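Local atomic coordinates of putative ATP binding component of ABC-transporter (Escherichia coli, PDB entry 2R5O), a protein that probably acts as the ATP-binding component of an ABC transporter that exports O-antigen polysaccharide, this chain being its C-terminal, carbohydrate-binding domain with an immunoglobulin fold. Residues A[70-75]-A[130-135]. Numbering follows the deposited sequence.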
loop_
_atom_site.group_PDB
_atom_site.type_symbol
_atom_site.label_atom_id
_atom_site.label_comp_id
_atom_site.label_asym_id
_atom_site.label_seq_id
_atom_site.Cartn_x
_atom_site.Cartn_y
_atom_site.Cartn_z
ATOM N N GLN A 70 1.051 0.828 -11.508
ATOM C CA GLN A 70 0.271 1.183 -12.694
ATOM C C GLN A 70 -1.242 1.062 -12.456
ATOM O O GLN A 70 -1.711 0.067 -11.881
ATOM C CB GLN A 70 0.716 0.322 -13.872
ATOM C CG GLN A 70 0.205 0.768 -15.194
ATOM C CD GLN A 70 0.975 0.145 -16.321
ATOM O OE1 GLN A 70 2.132 0.470 -16.538
ATOM N NE2 GLN A 70 0.347 -0.776 -17.027
ATOM N N GLN A 71 -1.988 2.023 -12.965
ATOM C CA GLN A 71 -3.477 1.961 -12.962
ATOM C C GLN A 71 -3.972 0.739 -13.748
ATOM O O GLN A 71 -3.557 0.519 -14.887
ATOM C CB GLN A 71 -4.019 3.219 -13.619
ATOM C CG GLN A 71 -5.479 3.576 -13.304
ATOM C CD GLN A 71 -5.716 4.080 -11.867
ATOM O OE1 GLN A 71 -4.793 4.273 -11.097
ATOM N NE2 GLN A 71 -6.967 4.285 -11.519
ATOM N N THR A 72 -4.819 -0.060 -13.103
ATOM C CA THR A 72 -5.405 -1.279 -13.686
ATOM C C THR A 72 -6.913 -1.235 -13.503
ATOM O O THR A 72 -7.392 -0.802 -12.448
ATOM C CB THR A 72 -4.802 -2.539 -13.039
ATOM O OG1 THR A 72 -3.404 -2.538 -13.325
ATOM C CG2 THR A 72 -5.434 -3.793 -13.530
ATOM N N ASP A 73 -7.635 -1.648 -14.530
ATOM C CA ASP A 73 -9.087 -1.752 -14.498
ATOM C C ASP A 73 -9.501 -3.194 -14.258
ATOM O O ASP A 73 -9.053 -4.095 -14.959
ATOM C CB ASP A 73 -9.708 -1.300 -15.820
ATOM C CG ASP A 73 -9.383 0.117 -16.190
ATOM O OD1 ASP A 73 -9.215 0.994 -15.330
ATOM O OD2 ASP A 73 -9.360 0.366 -17.407
ATOM N N PHE A 74 -10.368 -3.381 -13.271
ATOM C CA PHE A 74 -10.909 -4.665 -12.874
ATOM C C PHE A 74 -12.410 -4.590 -13.086
ATOM O O PHE A 74 -13.109 -3.869 -12.356
ATOM C CB PHE A 74 -10.602 -4.920 -11.396
ATOM C CG PHE A 74 -9.126 -5.006 -11.089
ATOM C CD1 PHE A 74 -8.429 -6.182 -11.261
ATOM C CD2 PHE A 74 -8.419 -3.900 -10.618
ATOM C CE1 PHE A 74 -7.088 -6.257 -10.950
ATOM C CE2 PHE A 74 -7.100 -4.000 -10.340
ATOM C CZ PHE A 74 -6.433 -5.186 -10.488
ATOM N N LEU A 75 -12.906 -5.284 -14.100
ATOM C CA LEU A 75 -14.314 -5.231 -14.508
ATOM C C LEU A 75 -15.001 -6.549 -14.229
ATOM O O LEU A 75 -14.421 -7.623 -14.455
ATOM C CB LEU A 75 -14.458 -4.913 -16.003
ATOM C CG LEU A 75 -13.865 -3.568 -16.432
ATOM C CD1 LEU A 75 -12.430 -3.702 -16.918
ATOM C CD2 LEU A 75 -14.744 -2.893 -17.465
ATOM N N LEU A 130 -7.658 1.044 -10.125
ATOM C CA LEU A 130 -6.769 1.368 -9.037
ATOM C C LEU A 130 -5.328 1.121 -9.450
ATOM O O LEU A 130 -5.055 0.292 -10.313
ATOM C CB LEU A 130 -7.131 0.564 -7.776
ATOM C CG LEU A 130 -7.079 -0.955 -7.948
ATOM C CD1 LEU A 130 -5.742 -1.531 -7.532
ATOM C CD2 LEU A 130 -8.221 -1.656 -7.208
ATOM N N PRO A 131 -4.415 1.864 -8.814
ATOM C CA PRO A 131 -2.996 1.658 -9.033
ATOM C C PRO A 131 -2.535 0.457 -8.214
ATOM O O PRO A 131 -2.778 0.388 -7.013
ATOM C CB PRO A 131 -2.376 2.966 -8.536
ATOM C CG PRO A 131 -3.251 3.393 -7.456
ATOM C CD PRO A 131 -4.644 2.962 -7.857
ATOM N N VAL A 132 -1.878 -0.485 -8.860
ATOM C CA VAL A 132 -1.529 -1.713 -8.178
ATOM C C VAL A 132 -0.210 -1.474 -7.404
ATOM O O VAL A 132 0.890 -1.863 -7.830
ATOM C CB VAL A 132 -1.481 -2.886 -9.149
ATOM C CG1 VAL A 132 -1.182 -4.189 -8.414
ATOM C CG2 VAL A 132 -2.835 -2.999 -9.902
ATOM N N ASP A 133 -0.358 -0.816 -6.262
ATOM C CA ASP A 133 0.778 -0.311 -5.434
ATOM C C ASP A 133 1.287 -1.443 -4.481
ATOM O O ASP A 133 1.172 -1.358 -3.262
ATOM C CB ASP A 133 0.340 0.954 -4.663
ATOM C CG ASP A 133 0.170 2.187 -5.534
ATOM O OD1 ASP A 133 0.616 2.204 -6.688
ATOM O OD2 ASP A 133 -0.424 3.191 -5.065
ATOM N N LEU A 134 1.758 -2.524 -5.107
ATOM C CA LEU A 134 2.175 -3.761 -4.468
ATOM C C LEU A 134 3.536 -4.167 -4.980
ATOM O O LEU A 134 3.954 -3.772 -6.080
ATOM C CB LEU A 134 1.183 -4.911 -4.746
ATOM C CG LEU A 134 -0.259 -4.682 -4.304
ATOM C CD1 LEU A 134 -1.127 -5.847 -4.681
ATOM C CD2 LEU A 134 -0.368 -4.414 -2.828
ATOM N N ASN A 135 4.264 -4.936 -4.178
ATOM C CA ASN A 135 5.580 -5.405 -4.581
ATOM C C ASN A 135 5.428 -6.568 -5.571
ATOM O O ASN A 135 4.343 -7.132 -5.770
ATOM C CB ASN A 135 6.380 -5.844 -3.338
ATOM C CG ASN A 135 7.869 -5.585 -3.462
ATOM O OD1 ASN A 135 8.357 -5.250 -4.543
ATOM N ND2 ASN A 135 8.581 -5.725 -2.357
#
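Thr72 and Leu130 form a hydrogen-bonded antiparallel pair in the four-stranded sheet of this immunoglobulin-fold domain, where strand 71-80 lies beside strand 123-131. Thr72 N donates to Leu130 O (2.8 Å) and Leu130 N returns a bond to Thr72 O (3.0 Å). Beyond them Val132 N reaches Gln70 O at 3.1 Å. Pro131, which has no N-H to give, fits the non-hydrogen-bonded position opposite Gln71; their CA atoms are 4.0 Å apart.

The Gln71 side chain runs beside Pro131, pointing the same way. From CB, CG stands anti to the backbone N (chi1 -160°), and the bend at chi2 (71°) turns CD over the peptide that joins Leu130 to Pro131. There OE1 packs against Pro131 CD at 3.5 Å, a contact without a hydrogen bond, while NE2 lies near Leu130 N and CA. A long, flexible side chain suits the exposed Gln71, since its amide can lie over the backbone while OE1 sits beside the proline ring. Leu180 of the second subunit packs on Pro131.

The other face is buried. Phe74 and Leu130 cross at about a right angle, with Phe74 CE2 against Leu130 CG (3.9 Å), and Leu141 and Phe143 of strand 137-147 also pack on the aromatic ring. The branched side chains of Thr72 and Val132 pack on it too: Thr72 CG2 covers one face, offset toward the rim, and Val132 CG2 meets the edge near CZ. Val132 CG2 also touches Thr72 at CB and, at 3.5 Å, at OG1.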